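Local coordinates for protein orotidine 5'-phosphate decarboxylase (Methanocaldococcus jannaschii, PDB 4LUI) that probably catalyses the decarboxylation of orotidine 5'-monophosphate to uridine 5'-monophosphate, the last step of de novo UMP synthesis, at residues 172-186 with 198-210. Residues are numbered along the deposited sequence; the frame is centred on the assembly and turned at random.
Sequences LKEIKEIAELPVITP and ILNILDENDYVIV
Lys176 and Asp206 come from opposite directions and meet at the N-terminal end of the last two parallel strands of a TIM barrel, 183-186 and 207-210, joining helix 169-179 to the loop before the final strand. The lysine chain is long enough to lie over Ile201, its CD 3.6 Å from Ile201 CG2, and then bends at its last two torsions (chi3 61°, chi4 79°), which brings NZ to the syn lone pair of Asp206 OD2 at 3.0 Å. Aspartate suits this place because its two oxygens can take three donors, and its short chain keeps them close to the backbone. While OD2 also accepts the backbone N of Asp203, OD1 takes the N-H of Val183, N to OD1 2.9 Å, on the anti side and out of the carboxylate plane. These bonds probably hold the carboxylate against rotation, and the lysine probably favours its charged form. Replacing Asp206 by an alanine would remove the carboxylate and is likely to leave the Lys176 ammonium without its counter-charge and the amides of Val183 and Asp203 without their acceptor. Between helix and loop, Leu172 CD2 rests against Ile198 CG2 (4.1 Å); Leu202 CD1 meets the CG2 methyl of Thr185, whose hydroxyl is bonded to Ala164 O. On the barrel-interior face Ile184 runs alongside Tyr207, with CG1 3.6 Å from ring atom CD1; the phenol hydrogen-bonds Glu75. Ile184 CG1 lies anti to its carbonyl carbon (chi1 -63°), which turns the CG2 methyl to CD1 of Ile209, a neighbour of Lys51, a predicted substrate-binding residue. The strands are laced by Tyr207 N to Val183 O, Thr185 N to Tyr207 O, and finally Ile209 N to Thr185 O at 2.8 Å.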
ATOM      1  N   LEU B 172       1.602 -20.208  14.042  1.00 18.48           N
ATOM      2  CA  LEU B 172       1.790 -18.977  14.808  1.00 19.14           C
ATOM      3  C   LEU B 172       2.928 -19.140  15.822  1.00 18.84           C
ATOM      4  O   LEU B 172       3.778 -18.258  15.977  1.00 20.18           O
ATOM      5  CB  LEU B 172       0.479 -18.589  15.509  1.00 16.83           C
ATOM      6  CG  LEU B 172       0.462 -17.261  16.274  1.00 22.57           C
ATOM      7  CD1 LEU B 172       0.826 -16.101  15.362  1.00 22.75           C
ATOM      8  CD2 LEU B 172      -0.918 -17.031  16.882  1.00 22.33           C
ATOM      9  N   LYS B 173       2.963 -20.286  16.488  1.00 19.16           N
ATOM     10  CA  LYS B 173       4.042 -20.575  17.428  1.00 19.45           C
ATOM     11  C   LYS B 173       5.407 -20.552  16.732  1.00 26.50           C
ATOM     12  O   LYS B 173       6.377 -20.017  17.265  1.00 24.33           O
ATOM     13  CB  LYS B 173       3.801 -21.918  18.118  1.00 18.30           C
ATOM     14  CG  LYS B 173       4.828 -22.261  19.180  1.00 24.74           C
ATOM     15  CD  LYS B 173       4.432 -23.517  19.934  1.00 33.79           C
ATOM     16  CE  LYS B 173       5.413 -23.833  21.060  1.00 44.04           C
ATOM     17  NZ  LYS B 173       6.727 -24.315  20.547  1.00 47.90           N
ATOM     18  N   GLU B 174       5.480 -21.115  15.531  1.00 19.75           N
ATOM     19  CA  GLU B 174       6.731 -21.124  14.781  1.00 18.78           C
ATOM     20  C   GLU B 174       7.172 -19.704  14.423  1.00 18.34           C
ATOM     21  O   GLU B 174       8.353 -19.364  14.517  1.00 20.69           O
ATOM     22  CB  GLU B 174       6.590 -21.970  13.514  1.00 18.47           C
ATOM     23  CG  GLU B 174       6.422 -23.444  13.793  1.00 22.81           C
ATOM     24  CD  GLU B 174       6.113 -24.248  12.543  1.00 29.91           C
ATOM     25  OE1 GLU B 174       5.501 -23.693  11.611  1.00 28.41           O
ATOM     26  OE2 GLU B 174       6.488 -25.437  12.495  1.00 31.99           O
ATOM     27  N   ILE B 175       6.215 -18.885  14.010  1.00 18.71           N
ATOM     28  CA  ILE B 175       6.489 -17.497  13.665  1.00 17.72           C
ATOM     29  C   ILE B 175       7.048 -16.708  14.863  1.00 23.21           C
ATOM     30  O   ILE B 175       8.061 -16.027  14.738  1.00 20.81           O
ATOM     31  CB  ILE B 175       5.226 -16.816  13.089  1.00 21.78           C
ATOM     32  CG1 ILE B 175       4.823 -17.492  11.774  1.00 20.70           C
ATOM     33  CG2 ILE B 175       5.470 -15.351  12.846  1.00 25.16           C
ATOM     34  CD1 ILE B 175       3.398 -17.175  11.352  1.00 19.72           C
ATOM     35  N   LYS B 176       6.396 -16.814  16.019  1.00 26.19           N
ATOM     36  CA  LYS B 176       6.867 -16.128  17.218  1.00 28.67           C
ATOM     37  C   LYS B 176       8.270 -16.567  17.587  1.00 29.48           C
ATOM     38  O   LYS B 176       9.083 -15.762  18.050  1.00 35.62           O
ATOM     39  CB  LYS B 176       5.929 -16.377  18.406  1.00 33.17           C
ATOM     40  CG  LYS B 176       4.737 -15.448  18.461  1.00 38.85           C
ATOM     41  CD  LYS B 176       3.855 -15.727  19.672  1.00 39.45           C
ATOM     42  CE  LYS B 176       4.601 -15.532  20.983  1.00 34.93           C
ATOM     43  NZ  LYS B 176       4.717 -14.103  21.375  1.00 33.77           N
ATOM     44  N   GLU B 177       8.563 -17.850  17.388  1.00 22.77           N
ATOM     45  CA  GLU B 177       9.843 -18.391  17.820  1.00 23.86           C
ATOM     46  C   GLU B 177      10.997 -17.953  16.925  1.00 25.71           C
ATOM     47  O   GLU B 177      12.122 -17.821  17.388  1.00 28.02           O
ATOM     48  CB  GLU B 177       9.769 -19.912  17.974  1.00 27.47           C
ATOM     49  CG  GLU B 177       8.845 -20.325  19.130  1.00 38.63           C
ATOM     50  CD  GLU B 177       8.865 -21.813  19.424  1.00 51.49           C
ATOM     51  OE1 GLU B 177       9.503 -22.568  18.663  1.00 57.14           O
ATOM     52  OE2 GLU B 177       8.243 -22.224  20.427  1.00 51.75           O
ATOM     53  N   ILE B 178      10.706 -17.689  15.654  1.00 22.53           N
ATOM     54  CA  ILE B 178      11.716 -17.156  14.745  1.00 21.44           C
ATOM     55  C   ILE B 178      11.896 -15.644  14.933  1.00 20.74           C
ATOM     56  O   ILE B 178      13.016 -15.173  15.105  1.00 28.33           O
ATOM     57  CB  ILE B 178      11.340 -17.424  13.276  1.00 19.95           C
ATOM     58  CG1 ILE B 178      11.370 -18.919  12.968  1.00 22.51           C
ATOM     59  CG2 ILE B 178      12.261 -16.670  12.342  1.00 22.41           C
ATOM     60  CD1 ILE B 178      10.624 -19.274  11.676  1.00 24.20           C
ATOM     61  N   ALA B 179      10.800 -14.893  14.900  1.00 21.92           N
ATOM     62  CA  ALA B 179      10.878 -13.435  14.999  1.00 19.14           C
ATOM     63  C   ALA B 179      11.289 -12.945  16.395  1.00 21.15           C
ATOM     64  O   ALA B 179      12.069 -12.000  16.514  1.00 23.44           O
ATOM     65  CB  ALA B 179       9.564 -12.793  14.571  1.00 22.49           C
ATOM     66  N   GLU B 180      10.767 -13.590  17.438  1.00 18.98           N
ATOM     67  CA  GLU B 180      10.974 -13.151  18.827  1.00 21.91           C
ATOM     68  C   GLU B 180      10.552 -11.688  19.014  1.00 19.02           C
ATOM     69  O   GLU B 180      11.159 -10.938  19.774  1.00 20.10           O
ATOM     70  CB  GLU B 180      12.426 -13.381  19.282  1.00 25.23           C
ATOM     71  CG  GLU B 180      12.867 -14.833  19.168  1.00 27.69           C
ATOM     72  CD  GLU B 180      14.248 -15.084  19.755  1.00 38.90           C
ATOM     73  OE1 GLU B 180      14.962 -14.104  20.047  1.00 37.48           O
ATOM     74  OE2 GLU B 180      14.618 -16.265  19.924  1.00 41.49           O
ATOM     75  N   LEU B 181       9.498 -11.298  18.310  1.00 17.94           N
ATOM     76  CA  LEU B 181       8.949  -9.955  18.366  1.00 20.44           C
ATOM     77  C   LEU B 181       7.464 -10.056  18.669  1.00 23.41           C
ATOM     78  O   LEU B 181       6.854 -11.108  18.440  1.00 20.09           O
ATOM     79  CB  LEU B 181       9.113  -9.271  17.002  1.00 18.18           C
ATOM     80  CG  LEU B 181      10.550  -8.907  16.639  1.00 17.49           C
ATOM     81  CD1 LEU B 181      10.643  -8.530  15.181  1.00 23.35           C
ATOM     82  CD2 LEU B 181      11.038  -7.771  17.529  1.00 21.37           C
ATOM     83  N   PRO B 182       6.865  -8.960  19.164  1.00 15.37           N
ATOM     84  CA  PRO B 182       5.403  -8.918  19.269  1.00 17.62           C
ATOM     85  C   PRO B 182       4.716  -9.239  17.940  1.00 16.04           C
ATOM     86  O   PRO B 182       5.196  -8.844  16.870  1.00 15.47           O
ATOM     87  CB  PRO B 182       5.129  -7.466  19.661  1.00 18.73           C
ATOM     88  CG  PRO B 182       6.348  -7.079  20.446  1.00 16.60           C
ATOM     89  CD  PRO B 182       7.484  -7.738  19.705  1.00 15.46           C
ATOM     90  N   VAL B 183       3.599  -9.955  18.025  1.00 14.43           N
ATOM     91  CA  VAL B 183       2.827 -10.329  16.855  1.00 13.42           C
ATOM     92  C   VAL B 183       1.451  -9.707  16.975  1.00 13.18           C
ATOM     93  O   VAL B 183       0.882  -9.632  18.079  1.00 15.74           O
ATOM     94  CB  VAL B 183       2.675 -11.858  16.761  1.00 17.56           C
ATOM     95  CG1 VAL B 183       1.927 -12.239  15.494  1.00 26.45           C
ATOM     96  CG2 VAL B 183       4.037 -12.510  16.762  1.00 20.85           C
ATOM     97  N   ILE B 184       0.947  -9.245  15.835  1.00 13.62           N
ATOM     98  CA  ILE B 184      -0.406  -8.726  15.680  1.00 13.80           C
ATOM     99  C   ILE B 184      -1.136  -9.723  14.772  1.00 11.94           C
ATOM    100  O   ILE B 184      -0.723  -9.949  13.631  1.00 15.27           O
ATOM    101  CB  ILE B 184      -0.358  -7.349  15.020  1.00 15.36           C
ATOM    102  CG1 ILE B 184       0.400  -6.369  15.929  1.00 18.55           C
ATOM    103  CG2 ILE B 184      -1.752  -6.841  14.726  1.00 15.62           C
ATOM    104  CD1 ILE B 184       0.934  -5.137  15.190  1.00 18.82           C
ATOM    105  N   THR B 185      -2.191 -10.343  15.289  1.00 11.23           N
ATOM    106  CA  THR B 185      -2.816 -11.475  14.604  1.00 11.63           C
ATOM    107  C   THR B 185      -4.328 -11.499  14.869  1.00 11.30           C
ATOM    108  O   THR B 185      -4.788 -10.995  15.889  1.00 13.25           O
ATOM    109  CB  THR B 185      -2.155 -12.798  15.067  1.00 15.46           C
ATOM    110  OG1 THR B 185      -2.514 -13.862  14.178  1.00 15.30           O
ATOM    111  CG2 THR B 185      -2.570 -13.170  16.483  1.00 14.18           C
ATOM    112  N   PRO B 186      -5.120 -12.071  13.950  1.00 13.39           N
ATOM    113  CA  PRO B 186      -6.559 -12.078  14.252  1.00 15.22           C
ATOM    114  C   PRO B 186      -6.898 -12.915  15.474  1.00 16.18           C
ATOM    115  O   PRO B 186      -6.353 -14.002  15.650  1.00 15.06           O
ATOM    116  CB  PRO B 186      -7.172 -12.721  13.003  1.00 15.59           C
ATOM    117  CG  PRO B 186      -6.203 -12.406  11.924  1.00 14.31           C
ATOM    118  CD  PRO B 186      -4.846 -12.518  12.574  1.00 15.01           C
ATOM    119  N   ILE B 198      -4.680 -20.157  20.731  1.00 21.30           N
ATOM    120  CA  ILE B 198      -3.700 -19.110  20.442  1.00 20.75           C
ATOM    121  C   ILE B 198      -3.400 -18.205  21.633  1.00 24.01           C
ATOM    122  O   ILE B 198      -2.311 -17.660  21.727  1.00 21.40           O
ATOM    123  CB  ILE B 198      -4.065 -18.246  19.219  1.00 18.56           C
ATOM    124  CG1 ILE B 198      -5.315 -17.399  19.478  1.00 18.76           C
ATOM    125  CG2 ILE B 198      -4.228 -19.126  17.981  1.00 22.53           C
ATOM    126  CD1 ILE B 198      -5.514 -16.325  18.435  1.00 21.25           C
ATOM    127  N   LEU B 199      -4.353 -18.053  22.546  1.00 24.48           N
ATOM    128  CA  LEU B 199      -4.146 -17.168  23.688  1.00 24.12           C
ATOM    129  C   LEU B 199      -3.027 -17.641  24.612  1.00 30.73           C
ATOM    130  O   LEU B 199      -2.403 -16.835  25.294  1.00 35.93           O
ATOM    131  CB  LEU B 199      -5.447 -16.969  24.474  1.00 20.95           C
ATOM    132  CG  LEU B 199      -6.572 -16.267  23.713  1.00 29.54           C
ATOM    133  CD1 LEU B 199      -7.742 -15.948  24.642  1.00 27.80           C
ATOM    134  CD2 LEU B 199      -6.068 -15.005  23.033  1.00 33.56           C
ATOM    135  N   ASN B 200      -2.768 -18.943  24.630  1.00 26.80           N
ATOM    136  CA  ASN B 200      -1.669 -19.477  25.434  1.00 30.84           C
ATOM    137  C   ASN B 200      -0.308 -19.290  24.766  1.00 28.99           C
ATOM    138  O   ASN B 200       0.736 -19.481  25.394  1.00 34.40           O
ATOM    139  CB  ASN B 200      -1.911 -20.950  25.770  1.00 37.64           C
ATOM    140  CG  ASN B 200      -2.372 -21.751  24.571  1.00 48.96           C
ATOM    141  OD1 ASN B 200      -1.860 -21.585  23.467  1.00 58.55           O
ATOM    142  ND2 ASN B 200      -3.357 -22.620  24.780  1.00 53.22           N
ATOM    143  N   ILE B 201      -0.340 -18.916  23.489  1.00 26.09           N
ATOM    144  CA  ILE B 201       0.854 -18.644  22.697  1.00 22.36           C
ATOM    145  C   ILE B 201       1.229 -17.174  22.821  1.00 27.33           C
ATOM    146  O   ILE B 201       2.399 -16.816  22.779  1.00 27.83           O
ATOM    147  CB  ILE B 201       0.597 -18.958  21.202  1.00 25.75           C
ATOM    148  CG1 ILE B 201       0.247 -20.436  21.020  1.00 35.46           C
ATOM    149  CG2 ILE B 201       1.800 -18.586  20.335  1.00 31.22           C
ATOM    150  CD1 ILE B 201       0.086 -20.853  19.572  1.00 37.05           C
ATOM    151  N   LEU B 202       0.219 -16.329  22.995  1.00 26.26           N
ATOM    152  CA  LEU B 202       0.411 -14.885  23.008  1.00 23.22           C
ATOM    153  C   LEU B 202       0.645 -14.343  24.415  1.00 21.40           C
ATOM    154  O   LEU B 202       0.327 -15.005  25.404  1.00 28.18           O
ATOM    155  CB  LEU B 202      -0.802 -14.203  22.368  1.00 19.34           C
ATOM    156  CG  LEU B 202      -1.124 -14.670  20.945  1.00 17.32           C
ATOM    157  CD1 LEU B 202      -2.468 -14.111  20.489  1.00 18.57           C
ATOM    158  CD2 LEU B 202      -0.026 -14.278  19.961  1.00 17.12           C
ATOM    159  N   ASP B 203       1.232 -13.151  24.508  1.00 19.95           N
ATOM    160  CA  ASP B 203       1.374 -12.479  25.800  1.00 21.71           C
ATOM    161  C   ASP B 203       0.938 -11.019  25.732  1.00 22.75           C
ATOM    162  O   ASP B 203       0.344 -10.582  24.725  1.00 18.23           O
ATOM    163  CB  ASP B 203       2.790 -12.639  26.400  1.00 23.54           C
ATOM    164  CG  ASP B 203       3.881 -11.953  25.586  1.00 28.11           C
ATOM    165  OD1 ASP B 203       3.584 -11.075  24.759  1.00 22.83           O
ATOM    166  OD2 ASP B 203       5.069 -12.290  25.798  1.00 28.42           O
ATOM    167  N   GLU B 204       1.247 -10.272  26.788  1.00 22.89           N
ATOM    168  CA  GLU B 204       0.737  -8.913  26.962  1.00 18.76           C
ATOM    169  C   GLU B 204       1.355  -7.924  25.981  1.00 19.69           C
ATOM    170  O   GLU B 204       0.880  -6.790  25.847  1.00 21.99           O
ATOM    171  CB  GLU B 204       0.918  -8.439  28.417  1.00 20.26           C
ATOM    172  CG  GLU B 204       2.332  -8.034  28.798  1.00 27.99           C
ATOM    173  CD  GLU B 204       3.162  -9.196  29.301  1.00 33.32           C
ATOM    174  OE1 GLU B 204       2.774 -10.361  29.059  1.00 27.53           O
ATOM    175  OE2 GLU B 204       4.199  -8.942  29.954  1.00 31.51           O
ATOM    176  N   ASN B 205       2.402  -8.354  25.279  1.00 20.77           N
ATOM    177  CA  ASN B 205       2.982  -7.517  24.237  1.00 16.48           C
ATOM    178  C   ASN B 205       2.500  -7.843  22.832  1.00 17.97           C
ATOM    179  O   ASN B 205       2.807  -7.118  21.883  1.00 17.44           O
ATOM    180  CB  ASN B 205       4.499  -7.546  24.319  1.00 21.21           C
ATOM    181  CG  ASN B 205       5.003  -6.878  25.575  1.00 23.74           C
ATOM    182  OD1 ASN B 205       4.672  -5.719  25.843  1.00 26.27           O
ATOM    183  ND2 ASN B 205       5.758  -7.611  26.376  1.00 22.95           N
ATOM    184  N   ASP B 206       1.725  -8.916  22.700  1.00 16.42           N
ATOM    185  CA  ASP B 206       1.072  -9.217  21.423  1.00 17.30           C
ATOM    186  C   ASP B 206      -0.282  -8.510  21.325  1.00 17.75           C
ATOM    187  O   ASP B 206      -0.797  -7.996  22.323  1.00 17.68           O
ATOM    188  CB  ASP B 206       0.879 -10.728  21.270  1.00 14.46           C
ATOM    189  CG  ASP B 206       2.198 -11.488  21.283  1.00 16.07           C
ATOM    190  OD1 ASP B 206       3.172 -11.006  20.672  1.00 18.53           O
ATOM    191  OD2 ASP B 206       2.256 -12.564  21.905  1.00 20.84           O
ATOM    192  N   TYR B 207      -0.845  -8.482  20.119  1.00 15.22           N
ATOM    193  CA  TYR B 207      -2.182  -7.932  19.903  1.00 15.66           C
ATOM    194  C   TYR B 207      -3.037  -8.951  19.170  1.00 15.55           C
ATOM    195  O   TYR B 207      -2.555  -9.639  18.261  1.00 13.87           O
ATOM    196  CB  TYR B 207      -2.140  -6.692  19.007  1.00 16.07           C
ATOM    197  CG  TYR B 207      -1.317  -5.512  19.469  1.00 18.56           C
ATOM    198  CD1 TYR B 207       0.080  -5.543  19.411  1.00 17.78           C
ATOM    199  CD2 TYR B 207      -1.936  -4.341  19.894  1.00 16.94           C
ATOM    200  CE1 TYR B 207       0.835  -4.450  19.802  1.00 20.24           C
ATOM    201  CE2 TYR B 207      -1.186  -3.237  20.285  1.00 17.68           C
ATOM    202  CZ  TYR B 207       0.199  -3.300  20.228  1.00 20.10           C
ATOM    203  OH  TYR B 207       0.955  -2.218  20.618  1.00 25.95           O
ATOM    204  N   VAL B 208      -4.307  -9.040  19.545  1.00 13.42           N
ATOM    205  CA  VAL B 208      -5.270  -9.752  18.717  1.00 14.49           C
ATOM    206  C   VAL B 208      -6.188  -8.737  18.053  1.00 14.02           C
ATOM    207  O   VAL B 208      -6.593  -7.745  18.670  1.00 16.68           O
ATOM    208  CB  VAL B 208      -6.105 -10.801  19.497  1.00 19.97           C
ATOM    209  CG1 VAL B 208      -5.243 -12.004  19.874  1.00 21.12           C
ATOM    210  CG2 VAL B 208      -6.757 -10.176  20.733  1.00 22.13           C
ATOM    211  N   ILE B 209      -6.492  -8.990  16.790  1.00 12.12           N
ATOM    212  CA  ILE B 209      -7.327  -8.088  15.999  1.00 13.36           C
ATOM    213  C   ILE B 209      -8.759  -8.593  15.961  1.00 15.67           C
ATOM    214  O   ILE B 209      -9.009  -9.773  15.719  1.00 14.77           O
ATOM    215  CB  ILE B 209      -6.852  -8.013  14.549  1.00 14.24           C
ATOM    216  CG1 ILE B 209      -5.385  -7.588  14.462  1.00 19.60           C
ATOM    217  CG2 ILE B 209      -7.722  -7.047  13.746  1.00 15.11           C
ATOM    218  CD1 ILE B 209      -4.830  -7.757  13.049  1.00 19.35           C
ATOM    219  N   VAL B 210      -9.699  -7.684  16.174  1.00 11.99           N
ATOM    220  CA  VAL B 210     -11.116  -7.948  15.924  1.00 13.73           C
ATOM    221  C   VAL B 210     -11.617  -6.809  15.055  1.00 13.23           C
ATOM    222  O   VAL B 210     -11.250  -5.650  15.273  1.00 15.39           O
ATOM    223  CB  VAL B 210     -11.920  -8.026  17.235  1.00 12.62           C
ATOM    224  CG1 VAL B 210     -13.406  -8.220  16.961  1.00 14.49           C
ATOM    225  CG2 VAL B 210     -11.384  -9.160  18.117  1.00 13.33           C
TER